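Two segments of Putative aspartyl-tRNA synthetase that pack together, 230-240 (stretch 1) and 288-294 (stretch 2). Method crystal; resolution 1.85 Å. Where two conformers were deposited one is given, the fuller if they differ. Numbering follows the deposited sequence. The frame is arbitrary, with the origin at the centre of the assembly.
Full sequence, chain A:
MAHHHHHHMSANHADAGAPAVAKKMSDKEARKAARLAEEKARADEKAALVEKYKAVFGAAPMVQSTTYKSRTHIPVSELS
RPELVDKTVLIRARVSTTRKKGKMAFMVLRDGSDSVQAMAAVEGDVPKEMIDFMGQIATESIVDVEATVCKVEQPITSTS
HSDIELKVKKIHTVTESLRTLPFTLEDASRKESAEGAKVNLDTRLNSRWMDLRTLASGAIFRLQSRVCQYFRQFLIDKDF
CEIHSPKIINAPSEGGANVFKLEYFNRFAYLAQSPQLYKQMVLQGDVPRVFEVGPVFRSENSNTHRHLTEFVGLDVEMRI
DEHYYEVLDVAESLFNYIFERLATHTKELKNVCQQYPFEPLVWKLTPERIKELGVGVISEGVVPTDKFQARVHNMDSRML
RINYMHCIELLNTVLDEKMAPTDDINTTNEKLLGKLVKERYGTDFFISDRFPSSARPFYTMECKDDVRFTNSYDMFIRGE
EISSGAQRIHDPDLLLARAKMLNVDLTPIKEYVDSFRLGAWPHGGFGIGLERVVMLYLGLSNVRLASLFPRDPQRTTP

Stretch 1 230-240: YFRQFLIDKDF
Stretch 2 (288-294) PRVFEVG

What ties the two stretches together by polar contact? Arg289 reaches past the end of the helix to Asp239. Its NH2 donates to Asp239 OD1 at 3.1 Å, a salt bridge with the carboxylate oxygen near the guanidinium plane, and its NE donates to the backbone Asp239 O at 3.2 Å. Chi angles of -63°, 166°, -83° and -77° bend the arginine to this position; Asp239 answers with chi1 t. Water 1 adds a bridge, donating to Asp239 O (3.1 Å) and to Arg289 O (3.0 Å).

How does the backbone present these groups? Residues 230-237 are helical, and Lys238 (-95/18) is the first to leave helical phi/psi. Asp239 takes a left-handed 64/38, and Phe240 extends at -86/137, with Phe240 N bonded to Leu235 O at 2.8 Å. Residues 289-294 form a strand running nearly antiparallel to the helix, at 167°, with the axes approaching to 9.5 Å. The register is set by Phe240 and Arg289, whose CA atoms lie 4.7 Å apart.

What does Phe240 do beside the salt bridge? With chi1 m and chi2 -109°, its ring lies against the arginine's aliphatic base: Arg289 CB sits over one face, 3.7 Å from the ring centroid of Phe240. Val290 O approaches the ring edge, 3.5 Å from Phe240 CD1.

Which side chain fills the space beneath the helix? Phe291, chi1 p and chi2 83°, points toward it and loses 120 Å² to the contact. Its CB meets Leu235 CD1 at 3.8 Å, its CE1 meets Arg232 CG at 3.7 Å, its CE2 meets Ile236 CG1 at 4.0 Å, and its CD2 meets Phe240 CB at 3.7 Å. Farther along, Phe231 (chi1 t) places CE2 4.0 Å from Phe291 CD1 and 3.7 Å from Val293 CG2. Strand alternation turns Val290 and Glu292 away.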

# COMPACT_ATOMS: atom_id res chain seq x y z
N TYR A 230 -2.29 -7.01 7.26
CA TYR A 230 -3.22 -6.94 8.40
C TYR A 230 -3.48 -5.50 8.82
O TYR A 230 -4.60 -5.17 9.24
CB TYR A 230 -2.67 -7.77 9.56
CG TYR A 230 -2.49 -9.23 9.18
CD1 TYR A 230 -3.45 -9.88 8.39
CD2 TYR A 230 -1.38 -9.96 9.61
CE1 TYR A 230 -3.30 -11.21 8.03
CE2 TYR A 230 -1.23 -11.30 9.27
CZ TYR A 230 -2.19 -11.91 8.48
OH TYR A 230 -2.06 -13.22 8.12
N PHE A 231 -2.49 -4.62 8.70
CA PHE A 231 -2.74 -3.19 8.89
C PHE A 231 -3.89 -2.70 8.00
O PHE A 231 -4.86 -2.11 8.49
CB PHE A 231 -1.45 -2.40 8.58
CG PHE A 231 -1.61 -0.89 8.59
CD1 PHE A 231 -1.52 -0.18 9.78
CD2 PHE A 231 -1.82 -0.17 7.40
CE1 PHE A 231 -1.65 1.23 9.81
CE2 PHE A 231 -1.96 1.22 7.40
CZ PHE A 231 -1.87 1.94 8.64
N ARG A 232 -3.79 -2.95 6.69
CA ARG A 232 -4.83 -2.47 5.78
C ARG A 232 -6.16 -3.17 6.02
O ARG A 232 -7.23 -2.54 5.97
CB ARG A 232 -4.39 -2.67 4.33
CG ARG A 232 -3.24 -1.79 3.86
CD ARG A 232 -3.09 -1.94 2.35
NE ARG A 232 -3.02 -3.36 1.98
CZ ARG A 232 -1.90 -4.08 1.99
NH1 ARG A 232 -0.74 -3.52 2.32
NH2 ARG A 232 -1.94 -5.37 1.64
N GLN A 233 -6.14 -4.48 6.27
CA GLN A 233 -7.42 -5.17 6.39
C GLN A 233 -8.20 -4.71 7.61
O GLN A 233 -9.42 -4.56 7.55
CB GLN A 233 -7.24 -6.69 6.43
CG GLN A 233 -8.57 -7.40 6.22
CD GLN A 233 -9.30 -6.94 4.95
OE1 GLN A 233 -8.75 -7.01 3.84
NE2 GLN A 233 -10.54 -6.47 5.11
N PHE A 234 -7.52 -4.53 8.74
CA PHE A 234 -8.21 -3.99 9.91
C PHE A 234 -8.91 -2.68 9.58
O PHE A 234 -10.07 -2.47 9.94
CB PHE A 234 -7.23 -3.76 11.07
CG PHE A 234 -7.89 -3.12 12.28
CD1 PHE A 234 -8.56 -3.91 13.21
CD2 PHE A 234 -7.87 -1.74 12.47
CE1 PHE A 234 -9.20 -3.34 14.33
CE2 PHE A 234 -8.50 -1.16 13.58
CZ PHE A 234 -9.16 -1.95 14.51
N LEU A 235 -8.20 -1.77 8.91
CA LEU A 235 -8.73 -0.43 8.70
C LEU A 235 -9.80 -0.40 7.62
O LEU A 235 -10.80 0.32 7.74
CB LEU A 235 -7.56 0.51 8.36
CG LEU A 235 -6.53 0.62 9.51
CD1 LEU A 235 -5.21 1.21 8.97
CD2 LEU A 235 -7.08 1.45 10.67
N ILE A 236 -9.62 -1.17 6.55
CA ILE A 236 -10.69 -1.35 5.57
C ILE A 236 -11.95 -1.87 6.24
O ILE A 236 -13.06 -1.41 5.94
CB ILE A 236 -10.21 -2.30 4.44
CG1 ILE A 236 -9.17 -1.62 3.57
CG2 ILE A 236 -11.40 -2.81 3.60
CD1 ILE A 236 -8.36 -2.61 2.71
N ASP A 237 -11.82 -2.87 7.14
CA ASP A 237 -12.95 -3.40 7.88
C ASP A 237 -13.67 -2.32 8.67
O ASP A 237 -14.87 -2.41 8.90
CB ASP A 237 -12.51 -4.48 8.89
CG ASP A 237 -12.24 -5.84 8.26
OD1 ASP A 237 -12.51 -6.03 7.06
OD2 ASP A 237 -11.74 -6.71 9.00
N LYS A 238 -12.92 -1.32 9.16
CA LYS A 238 -13.46 -0.21 9.93
C LYS A 238 -13.77 1.01 9.06
O LYS A 238 -13.89 2.12 9.59
CB LYS A 238 -12.49 0.18 11.05
CG LYS A 238 -12.11 -0.96 11.98
CD LYS A 238 -13.22 -1.24 12.96
CE LYS A 238 -12.85 -2.35 13.93
NZ LYS A 238 -13.99 -2.64 14.84
N ASP A 239 -13.87 0.82 7.74
CA ASP A 239 -14.29 1.86 6.79
C ASP A 239 -13.31 3.03 6.73
O ASP A 239 -13.71 4.19 6.61
CB ASP A 239 -15.71 2.34 7.11
CG ASP A 239 -16.33 3.13 5.98
OD1 ASP A 239 -17.08 4.09 6.28
OD2 ASP A 239 -16.07 2.81 4.79
N PHE A 240 -12.01 2.73 6.83
CA PHE A 240 -10.97 3.72 6.52
C PHE A 240 -10.69 3.68 5.03
O PHE A 240 -10.59 2.60 4.44
CB PHE A 240 -9.66 3.44 7.27
CG PHE A 240 -9.68 3.81 8.73
CD1 PHE A 240 -8.95 4.89 9.20
CD2 PHE A 240 -10.42 3.05 9.63
CE1 PHE A 240 -8.98 5.23 10.56
CE2 PHE A 240 -10.46 3.37 10.97
CZ PHE A 240 -9.73 4.46 11.44
N PRO A 288 -14.09 10.76 6.20
CA PRO A 288 -14.11 10.61 7.67
C PRO A 288 -12.87 9.96 8.26
O PRO A 288 -12.52 10.26 9.40
CB PRO A 288 -15.33 9.72 7.93
CG PRO A 288 -16.07 9.65 6.66
CD PRO A 288 -15.13 9.95 5.54
N ARG A 289 -12.23 9.04 7.54
CA ARG A 289 -11.20 8.16 8.10
C ARG A 289 -10.26 7.75 6.97
O ARG A 289 -10.78 7.23 5.97
CB ARG A 289 -11.82 6.88 8.69
CG ARG A 289 -12.78 7.04 9.86
CD ARG A 289 -13.56 5.74 10.11
NE ARG A 289 -14.73 5.63 9.23
CZ ARG A 289 -15.86 6.29 9.43
NH1 ARG A 289 -15.99 7.09 10.48
NH2 ARG A 289 -16.87 6.16 8.60
N VAL A 290 -8.94 7.89 7.14
CA VAL A 290 -8.01 7.57 6.06
C VAL A 290 -6.81 6.79 6.60
O VAL A 290 -6.43 6.91 7.75
CB VAL A 290 -7.49 8.83 5.31
CG1 VAL A 290 -8.62 9.54 4.59
CG2 VAL A 290 -6.78 9.81 6.29
N PHE A 291 -6.18 6.04 5.70
CA PHE A 291 -4.87 5.50 5.98
C PHE A 291 -4.01 5.62 4.73
O PHE A 291 -4.51 5.75 3.61
CB PHE A 291 -4.93 4.04 6.46
CG PHE A 291 -5.32 3.05 5.37
CD1 PHE A 291 -4.37 2.55 4.48
CD2 PHE A 291 -6.64 2.61 5.26
CE1 PHE A 291 -4.72 1.61 3.47
CE2 PHE A 291 -7.00 1.68 4.25
CZ PHE A 291 -6.04 1.19 3.37
N GLU A 292 -2.70 5.56 4.94
CA GLU A 292 -1.76 5.58 3.84
C GLU A 292 -0.60 4.65 4.15
O GLU A 292 -0.14 4.58 5.28
CB GLU A 292 -1.25 7.02 3.55
CG GLU A 292 -0.24 7.08 2.40
CD GLU A 292 -0.14 8.44 1.73
OE1 GLU A 292 -0.64 9.46 2.26
OE2 GLU A 292 0.47 8.50 0.66
N VAL A 293 -0.11 3.96 3.12
CA VAL A 293 1.07 3.13 3.24
C VAL A 293 2.03 3.60 2.16
O VAL A 293 1.70 3.52 0.98
CB VAL A 293 0.76 1.63 3.06
CG1 VAL A 293 2.06 0.78 3.15
CG2 VAL A 293 -0.27 1.16 4.07
N GLY A 294 3.17 4.16 2.55
CA GLY A 294 4.07 4.66 1.55
C GLY A 294 5.39 5.11 2.12
O GLY A 294 5.60 5.11 3.34
O HOH W 1 -13.70 6.96 5.20